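Local atomic coordinates of iron transport multicopper oxidase FET3 (Saccharomyces cerevisiae, PDB entry 1ZPU), a protein that oxidizes ferrous to ferric iron, with reduction of dioxygen to water, for high-affinity iron uptake by yeast, and also oxidizes cuprous copper. Residues T2-W7 and Q45-N50; N56-F61 and G74-T79; S87-N92 and S493-E498. One frame throughout, in Å; residues are numbered along the deposited sequence.

Interaction 1 of 3, residues T2-W7 and Q45-N50; sequences THTFNW and QIYLTN. With NAG (2-acetamido-2-deoxy-beta-D-glucopyranose), chain B; NAG (2-acetamido-2-deoxy-beta-D-glucopyranose), chain K.
Strands 2-7 and 45-49 run parallel, with axes 4.7 Å apart and 9° from aligned, and five backbone hydrogen bonds join them: Gln45 N to His3 O, Phe5 N to Gln45 O, Tyr47 N to Phe5 O, Trp7 N to Tyr47 O and Thr49 N to Trp7 O. On the face carrying Thr4, Asn6, Gln45 and Tyr47 the contacts are mixed, polar and apolar. Thr4 OG1 gives a weak hydrogen bond to Gln45 OE1 at 3.1 Å, and Thr2 CG2 touches the same oxygen at 3.4 Å. Thr4 CG2 meets the Tyr47 ring at its edge, 3.8 Å from CE1. Asn6 ND2 bears an N-acetylglucosamine, whose acetamide lies over one face of that ring, methyl C8 being 3.6 Å from Tyr47 CD2. On the other face the contact is apolar. Ile46 CG2, anti to its backbone N, reaches Trp7 CE3 at 3.6 Å, while Ile46 CG1 turns to Phe5 CD1 at 4.0 Å. Ile36 of strand 36-39 covers Phe5, Ile46 and Trp7 from the opposing sheet. This part of the first cupredoxin domain thus has a hydrocarbon face turned inward and a face of hydroxyl, amide, tyrosine ring and sugar.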
# COMPACT_ATOMS: atom_id res chain seq x y z
N THR A 2 -2.43 6.01 25.77
CA THR A 2 -1.18 6.06 25.02
C THR A 2 -0.46 4.72 25.03
O THR A 2 -0.18 4.15 26.09
CB THR A 2 -0.26 7.14 25.56
OG1 THR A 2 -0.96 8.39 25.59
CG2 THR A 2 0.97 7.29 24.69
N HIS A 3 -0.17 4.22 23.83
CA HIS A 3 0.61 3.01 23.65
C HIS A 3 1.99 3.38 23.16
O HIS A 3 2.14 3.95 22.07
CB HIS A 3 -0.04 2.08 22.62
CG HIS A 3 -1.49 1.82 22.87
ND1 HIS A 3 -1.94 0.69 23.53
CD2 HIS A 3 -2.60 2.53 22.54
CE1 HIS A 3 -3.26 0.72 23.59
NE2 HIS A 3 -3.68 1.82 23.00
N THR A 4 3.00 3.05 23.95
CA THR A 4 4.38 3.36 23.60
C THR A 4 5.14 2.08 23.30
O THR A 4 5.12 1.14 24.08
CB THR A 4 5.06 4.14 24.72
OG1 THR A 4 4.32 5.35 24.92
CG2 THR A 4 6.51 4.47 24.37
N PHE A 5 5.80 2.07 22.14
CA PHE A 5 6.60 0.94 21.70
C PHE A 5 8.06 1.33 21.52
O PHE A 5 8.36 2.42 21.05
CB PHE A 5 6.09 0.40 20.36
CG PHE A 5 4.70 -0.16 20.43
CD1 PHE A 5 3.60 0.66 20.19
CD2 PHE A 5 4.49 -1.50 20.74
CE1 PHE A 5 2.29 0.14 20.26
CE2 PHE A 5 3.19 -2.02 20.81
CZ PHE A 5 2.10 -1.20 20.57
N ASN A 6 8.96 0.43 21.89
CA ASN A 6 10.34 0.61 21.54
C ASN A 6 10.84 -0.52 20.64
O ASN A 6 11.10 -1.63 21.10
CB ASN A 6 11.22 0.75 22.77
CG ASN A 6 12.68 0.84 22.40
OD1 ASN A 6 13.05 1.40 21.36
ND2 ASN A 6 13.52 0.22 23.21
N TRP A 7 10.96 -0.21 19.35
CA TRP A 7 11.35 -1.21 18.35
C TRP A 7 12.65 -0.90 17.66
O TRP A 7 12.87 0.22 17.19
CB TRP A 7 10.30 -1.33 17.27
CG TRP A 7 8.98 -1.78 17.73
CD1 TRP A 7 8.69 -2.45 18.87
CD2 TRP A 7 7.76 -1.63 17.02
NE1 TRP A 7 7.35 -2.70 18.93
CE2 TRP A 7 6.75 -2.21 17.80
CE3 TRP A 7 7.42 -1.05 15.79
CZ2 TRP A 7 5.41 -2.23 17.40
CZ3 TRP A 7 6.08 -1.06 15.39
CH2 TRP A 7 5.10 -1.66 16.19
N GLN A 45 2.70 5.95 20.18
CA GLN A 45 4.06 6.48 20.20
C GLN A 45 5.10 5.37 19.96
O GLN A 45 5.42 4.61 20.87
CB GLN A 45 4.33 7.19 21.51
CG GLN A 45 3.35 8.31 21.82
CD GLN A 45 3.62 8.97 23.17
OE1 GLN A 45 4.15 8.35 24.08
NE2 GLN A 45 3.26 10.24 23.29
N ILE A 46 5.62 5.29 18.74
CA ILE A 46 6.63 4.30 18.41
C ILE A 46 8.02 4.92 18.29
O ILE A 46 8.24 5.81 17.47
CB ILE A 46 6.27 3.53 17.11
CG1 ILE A 46 4.84 3.00 17.20
CG2 ILE A 46 7.23 2.36 16.89
CD1 ILE A 46 4.28 2.56 15.93
N TYR A 47 8.94 4.45 19.12
CA TYR A 47 10.34 4.78 19.00
C TYR A 47 10.98 3.75 18.08
O TYR A 47 11.25 2.63 18.50
CB TYR A 47 11.04 4.71 20.35
CG TYR A 47 10.67 5.84 21.27
CD1 TYR A 47 9.68 5.68 22.24
CD2 TYR A 47 11.31 7.08 21.18
CE1 TYR A 47 9.34 6.73 23.09
CE2 TYR A 47 10.97 8.11 22.02
CZ TYR A 47 9.98 7.94 22.98
OH TYR A 47 9.64 8.97 23.82
N LEU A 48 11.19 4.12 16.82
CA LEU A 48 11.86 3.22 15.89
C LEU A 48 13.35 3.53 15.88
O LEU A 48 13.76 4.67 15.68
CB LEU A 48 11.29 3.33 14.48
CG LEU A 48 11.20 2.09 13.59
CD1 LEU A 48 11.03 2.52 12.14
CD2 LEU A 48 12.38 1.15 13.69
N THR A 49 14.16 2.50 16.10
CA THR A 49 15.60 2.64 16.05
C THR A 49 16.16 1.81 14.92
O THR A 49 15.94 0.61 14.85
CB THR A 49 16.27 2.22 17.37
OG1 THR A 49 15.67 2.94 18.45
CG2 THR A 49 17.77 2.51 17.33
N ASN A 50 16.91 2.46 14.05
CA ASN A 50 17.62 1.77 12.98
C ASN A 50 18.86 1.06 13.52
O ASN A 50 19.87 1.69 13.80
CB ASN A 50 18.02 2.76 11.89
CG ASN A 50 18.54 2.08 10.65
OD1 ASN A 50 18.74 0.87 10.64
ND2 ASN A 50 18.76 2.85 9.59
C1 NAG B . 14.33 1.11 24.00
C2 NAG B . 14.68 2.55 24.41
C3 NAG B . 16.19 2.83 24.68
C4 NAG B . 16.98 1.60 25.14
C5 NAG B . 16.48 0.38 24.37
C6 NAG B . 17.25 -0.91 24.67
C7 NAG B . 13.87 4.75 23.67
C8 NAG B . 14.33 5.78 22.66
N2 NAG B . 14.18 3.48 23.41
O3 NAG B . 16.33 3.88 25.62
O4 NAG B . 18.36 1.78 24.91
O5 NAG B . 15.14 0.24 24.75
O6 NAG B . 17.28 -1.69 23.50
O7 NAG B . 13.22 5.10 24.67
C1 NAG K . 3.77 13.08 21.62
C2 NAG K . 4.73 13.95 22.44
C3 NAG K . 3.94 14.69 23.51
C4 NAG K . 2.85 15.51 22.85
C5 NAG K . 2.08 14.75 21.76
C6 NAG K . 1.30 15.73 20.88
C7 NAG K . 6.09 12.41 23.90
C8 NAG K . 5.81 12.80 25.33
N2 NAG K . 5.95 13.32 22.94
O3 NAG K . 4.80 15.58 24.20
O4 NAG K . 1.96 15.97 23.85
O5 NAG K . 2.93 13.98 20.92
O6 NAG K . 2.06 16.91 20.67
O7 NAG K . 6.49 11.28 23.64

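Interaction 2 of 3, residues N56-F61 and G74-T79; sequences NTSMHF and GVPFLT. With CU1 (copper (I) ion), chain C; NAG (2-acetamido-2-deoxy-beta-D-glucopyranose), chain J.
The imidazole of His60, whose CB lies 3.9 Å from Gly74 O, is stacked on the ring of His397, while the rings of His105 and His107 meet it steeply, planes at about 80°. At its rim NE2 binds a copper ion at 2.1 Å, and ND1 is hydrogen-bonded to Asp73 O, which fixes the rotation of the ring. The Phe77 ring receives O6 of the N-acetylglucosamine on Asn56 at its edge, in plane, 3.7 Å from CZ. Between these rings the two segments touch without a hydrogen bond. Gly74 CA directs a C-H at Met59 O, 3.2 Å away, where a beta carbon would find no room. Pro76 lays CD against Ser58 OG at 3.6 Å, with CG close behind; that hydroxyl is hydrogen-bonded to Thr108 OG1. An alanine in place of Pro76 would lose CG and CD, and would probably open a gap beside Ser58 and leave the 74-79 backbone freer to move. His60 and His395 hold the type 2 copper of the trinuclear cluster, and His60 and His62 form one of the two His-X-His pairs, with His105 and His107, that the first domain of a multicopper oxidase gives to the cluster.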
# COMPACT_ATOMS: atom_id res chain seq x y z
N ASN A 56 19.16 2.76 5.32
CA ASN A 56 18.23 3.65 6.02
C ASN A 56 16.93 2.90 6.38
O ASN A 56 16.74 1.77 5.94
CB ASN A 56 17.97 4.90 5.17
CG ASN A 56 19.21 5.79 5.01
OD1 ASN A 56 20.06 5.85 5.90
ND2 ASN A 56 19.30 6.51 3.88
N THR A 57 16.06 3.51 7.20
CA THR A 57 14.72 2.95 7.46
C THR A 57 13.65 4.03 7.54
O THR A 57 13.95 5.22 7.60
CB THR A 57 14.60 2.13 8.77
OG1 THR A 57 15.90 1.79 9.28
CG2 THR A 57 13.78 0.87 8.54
N SER A 58 12.39 3.58 7.54
CA SER A 58 11.26 4.45 7.81
C SER A 58 10.13 3.52 8.14
O SER A 58 10.26 2.31 7.95
CB SER A 58 10.91 5.26 6.58
OG SER A 58 10.83 4.41 5.46
N MET A 59 9.02 4.07 8.64
CA MET A 59 7.82 3.28 8.89
C MET A 59 6.62 4.10 8.53
O MET A 59 6.49 5.24 8.98
CB MET A 59 7.73 2.87 10.36
CG MET A 59 6.61 1.89 10.68
SD MET A 59 7.01 0.83 12.09
CE MET A 59 7.18 2.07 13.36
N HIS A 60 5.75 3.51 7.72
CA HIS A 60 4.54 4.15 7.27
C HIS A 60 3.35 3.37 7.79
O HIS A 60 3.36 2.15 7.77
CB HIS A 60 4.51 4.17 5.75
CG HIS A 60 3.16 4.48 5.17
ND1 HIS A 60 2.42 5.58 5.55
CD2 HIS A 60 2.43 3.86 4.22
CE1 HIS A 60 1.29 5.61 4.88
NE2 HIS A 60 1.27 4.58 4.06
N PHE A 61 2.32 4.07 8.26
CA PHE A 61 1.12 3.43 8.76
C PHE A 61 -0.01 3.55 7.75
O PHE A 61 -0.66 4.59 7.64
CB PHE A 61 0.78 3.99 10.14
CG PHE A 61 1.95 3.97 11.06
CD1 PHE A 61 2.87 5.04 11.07
CD2 PHE A 61 2.19 2.86 11.86
CE1 PHE A 61 3.98 5.00 11.89
CE2 PHE A 61 3.31 2.82 12.69
CZ PHE A 61 4.20 3.90 12.70
N GLY A 74 5.57 8.87 7.47
CA GLY A 74 6.68 7.93 7.30
C GLY A 74 7.16 7.67 5.89
O GLY A 74 7.61 6.58 5.58
N VAL A 75 7.07 8.67 5.02
CA VAL A 75 7.60 8.54 3.67
C VAL A 75 8.81 9.45 3.54
O VAL A 75 8.68 10.67 3.56
CB VAL A 75 6.55 8.90 2.59
CG1 VAL A 75 7.14 8.71 1.22
CG2 VAL A 75 5.31 8.04 2.74
N PRO A 76 10.01 8.85 3.45
CA PRO A 76 11.23 9.62 3.24
C PRO A 76 11.16 10.51 2.00
O PRO A 76 10.61 10.13 0.97
CB PRO A 76 12.33 8.55 3.14
CG PRO A 76 11.62 7.24 3.00
CD PRO A 76 10.27 7.41 3.60
N PHE A 77 11.69 11.73 2.15
CA PHE A 77 11.67 12.80 1.15
C PHE A 77 10.30 13.34 0.72
O PHE A 77 10.19 14.13 -0.21
CB PHE A 77 12.59 12.47 -0.03
CG PHE A 77 14.03 12.39 0.36
CD1 PHE A 77 14.64 11.16 0.55
CD2 PHE A 77 14.75 13.55 0.60
CE1 PHE A 77 15.97 11.09 0.94
CE2 PHE A 77 16.08 13.49 0.99
CZ PHE A 77 16.69 12.26 1.17
N LEU A 78 9.27 12.91 1.44
CA LEU A 78 7.94 13.51 1.37
C LEU A 78 7.67 14.13 2.73
O LEU A 78 7.36 15.32 2.86
CB LEU A 78 6.88 12.45 1.13
CG LEU A 78 6.50 11.85 -0.23
CD1 LEU A 78 5.19 12.42 -0.72
CD2 LEU A 78 7.60 11.97 -1.27
N THR A 79 7.84 13.29 3.75
CA THR A 79 7.27 13.51 5.06
C THR A 79 8.35 13.63 6.13
O THR A 79 8.14 14.22 7.19
CB THR A 79 6.31 12.33 5.33
OG1 THR A 79 4.98 12.73 4.98
CG2 THR A 79 6.37 11.84 6.78
CU CU1 C . -0.39 4.52 2.81
C1 NAG J . 20.61 6.46 3.27
C2 NAG J . 21.07 6.00 1.87
C3 NAG J . 22.12 6.94 1.25
C4 NAG J . 21.77 8.42 1.42
C5 NAG J . 21.26 8.77 2.82
C6 NAG J . 19.87 9.42 2.79
C7 NAG J . 20.84 3.69 1.12
C8 NAG J . 21.31 3.35 -0.27
N2 NAG J . 21.54 4.61 1.82
O3 NAG J . 22.22 6.67 -0.13
O4 NAG J . 22.91 9.18 1.16
O5 NAG J . 21.32 7.61 3.67
O6 NAG J . 19.89 10.64 2.07
O7 NAG J . 19.82 3.13 1.57

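Interaction 3 of 3, residues S87-N92 and S493-E498; sequences STMLYN and SENHLE. With NAG (2-acetamido-2-deoxy-beta-D-glucopyranose), chain K.
Asn495 ND2 donates an almost straight hydrogen bond, 175° at the hydrogen, to Thr88 O at 2.9 Å, the acceptor lying in the plane of the amide. The helix 494-502, which follows the third cupredoxin domain in the chain, here packs on strand 88-94, the outermost strand of one sheet of the first cupredoxin domain; the strand and helix axes approach to 7.7 Å. With CG anti to the backbone N (chi1 178°), the Asn495 carboxamide reaches the strand, where its OD1 accepts from Leu90 N, a bond modelled too short for its length to be trusted. One amide thereby satisfies a carbonyl and an N-H two residues apart on the strand edge, much as a further strand would.

His496, next along the helix, packs on the neighbouring stretch of strand. Met89 SD sits at the edge of its ring, 4.1 Å from the centroid and 79° off the normal, with ND1 at 3.3 Å; the two side chains cross at about a right angle. CE1 of the same ring also approaches Leu90 O, at 3.4 Å. Ser493 is the N-cap, its OG accepting a weak bond from His496 N at 3.3 Å. Farther along, the Cys81-Cys500 disulfide and a hydrogen bond between Ser87 OG and Ser502 OG tie the helix to the same domain, so that this late helix is fastened to the first domain, some 400 residues earlier in the chain.

Behind the strand, Met89 CG lies 3.6 Å above one face of the Tyr91 ring, offset toward its rim. On the outer side Asn92 ND2 carries an N-acetylglucosamine, and Asn92 OD1 is hydrogen-bonded to Arg43 NH1. The acetamide of that sugar comes near the tip of the Leu90 side chain, with O7 3.7 Å from Leu90 CD2.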
# COMPACT_ATOMS: atom_id res chain seq x y z
N SER A 87 20.21 5.92 14.54
CA SER A 87 19.23 6.95 14.89
C SER A 87 17.87 6.38 15.31
O SER A 87 17.52 5.25 14.99
CB SER A 87 19.09 7.96 13.75
OG SER A 87 20.28 8.73 13.62
N THR A 88 17.12 7.20 16.05
CA THR A 88 15.82 6.82 16.58
C THR A 88 14.80 7.88 16.20
O THR A 88 14.91 9.02 16.62
CB THR A 88 15.85 6.74 18.13
OG1 THR A 88 16.83 5.79 18.57
CG2 THR A 88 14.47 6.34 18.69
N MET A 89 13.79 7.49 15.43
CA MET A 89 12.69 8.40 15.15
C MET A 89 11.47 8.06 16.00
O MET A 89 11.13 6.89 16.19
CB MET A 89 12.38 8.45 13.65
CG MET A 89 11.01 9.02 13.29
SD MET A 89 10.88 9.93 11.73
CE MET A 89 12.06 9.12 10.69
N LEU A 90 10.83 9.09 16.55
CA LEU A 90 9.61 8.92 17.30
C LEU A 90 8.41 9.23 16.42
O LEU A 90 8.27 10.35 15.92
CB LEU A 90 9.61 9.79 18.56
CG LEU A 90 8.30 9.87 19.36
CD1 LEU A 90 7.84 8.50 19.89
CD2 LEU A 90 8.45 10.86 20.48
N TYR A 91 7.57 8.23 16.22
CA TYR A 91 6.31 8.39 15.52
C TYR A 91 5.23 8.59 16.57
O TYR A 91 4.94 7.69 17.35
CB TYR A 91 6.03 7.16 14.63
CG TYR A 91 6.94 7.07 13.41
CD1 TYR A 91 8.08 6.27 13.43
CD2 TYR A 91 6.66 7.80 12.25
CE1 TYR A 91 8.93 6.19 12.31
CE2 TYR A 91 7.50 7.72 11.13
CZ TYR A 91 8.63 6.92 11.16
OH TYR A 91 9.46 6.85 10.05
N ASN A 92 4.65 9.79 16.61
CA ASN A 92 3.75 10.19 17.67
C ASN A 92 2.50 10.77 17.06
O ASN A 92 2.53 11.88 16.54
CB ASN A 92 4.46 11.23 18.53
CG ASN A 92 3.73 11.56 19.82
OD1 ASN A 92 2.54 11.26 19.98
ND2 ASN A 92 4.47 12.17 20.76
N SER A 493 9.05 18.24 15.21
CA SER A 493 9.57 18.03 16.55
C SER A 493 11.10 18.06 16.57
O SER A 493 11.74 17.92 15.53
CB SER A 493 9.10 16.68 17.07
OG SER A 493 9.55 15.63 16.23
N GLU A 494 11.67 18.22 17.77
CA GLU A 494 13.12 18.17 17.94
C GLU A 494 13.65 16.82 17.45
O GLU A 494 14.63 16.77 16.71
CB GLU A 494 13.54 18.42 19.41
CG GLU A 494 12.67 19.39 20.22
CD GLU A 494 13.10 20.85 20.12
OE1 GLU A 494 13.63 21.25 19.06
OE2 GLU A 494 12.90 21.60 21.11
N ASN A 495 12.99 15.74 17.85
CA ASN A 495 13.39 14.40 17.43
C ASN A 495 13.57 14.25 15.91
O ASN A 495 14.60 13.72 15.47
CB ASN A 495 12.43 13.34 17.95
CG ASN A 495 12.81 11.95 17.47
OD1 ASN A 495 12.00 11.24 16.85
ND2 ASN A 495 14.07 11.58 17.70
N HIS A 496 12.58 14.71 15.14
CA HIS A 496 12.62 14.63 13.67
C HIS A 496 13.80 15.42 13.07
O HIS A 496 14.50 14.90 12.19
CB HIS A 496 11.31 15.13 13.05
CG HIS A 496 10.15 14.20 13.24
ND1 HIS A 496 10.24 12.84 13.04
CD2 HIS A 496 8.86 14.45 13.58
CE1 HIS A 496 9.06 12.28 13.27
NE2 HIS A 496 8.21 13.23 13.60
N LEU A 497 14.00 16.65 13.53
CA LEU A 497 15.14 17.45 13.13
C LEU A 497 16.44 16.73 13.47
O LEU A 497 17.40 16.72 12.69
CB LEU A 497 15.08 18.84 13.79
CG LEU A 497 14.36 20.06 13.17
CD1 LEU A 497 13.38 19.74 12.04
CD2 LEU A 497 13.67 20.90 14.26
N GLU A 498 16.46 16.10 14.64
CA GLU A 498 17.59 15.30 15.10
C GLU A 498 17.90 14.14 14.13
O GLU A 498 19.08 13.88 13.85
CB GLU A 498 17.31 14.80 16.52
CG GLU A 498 18.14 13.62 17.01
CD GLU A 498 19.48 14.03 17.59
OE1 GLU A 498 19.69 15.24 17.90
OE2 GLU A 498 20.33 13.12 17.75
C1 NAG K . 3.77 13.08 21.62
C2 NAG K . 4.73 13.95 22.44
C3 NAG K . 3.94 14.69 23.51
C4 NAG K . 2.85 15.51 22.85
C5 NAG K . 2.08 14.75 21.76
C6 NAG K . 1.30 15.73 20.88
C7 NAG K . 6.09 12.41 23.90
C8 NAG K . 5.81 12.80 25.33
N2 NAG K . 5.95 13.32 22.94
O3 NAG K . 4.80 15.58 24.20
O4 NAG K . 1.96 15.97 23.85
O5 NAG K . 2.93 13.98 20.92
O6 NAG K . 2.06 16.91 20.67
O7 NAG K . 6.49 11.28 23.64

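Overall arrangement
Strand 43-49 is the common wall. In interaction 1 it pairs with strand 2-7, and along its other edge it meets the strand of interaction 3, with Ile46 O to Tyr91 N and Leu48 O to Met89 N both 2.8 Å; the glycan on Asn92 touches both contacts. Beneath this sheet lies interaction 2: Ile46 CG2 packs on Met59 CE at 3.5 Å, and Tyr91 OH reaches Met59 N at 3.1 Å. The centres of interactions 1 and 2 are about 15 Å apart, those of 2 and 3 about 12 Å. Only interaction 2 binds copper; the side chains of Leu48 and Met89 stay about 9 and 10 Å from that of His60.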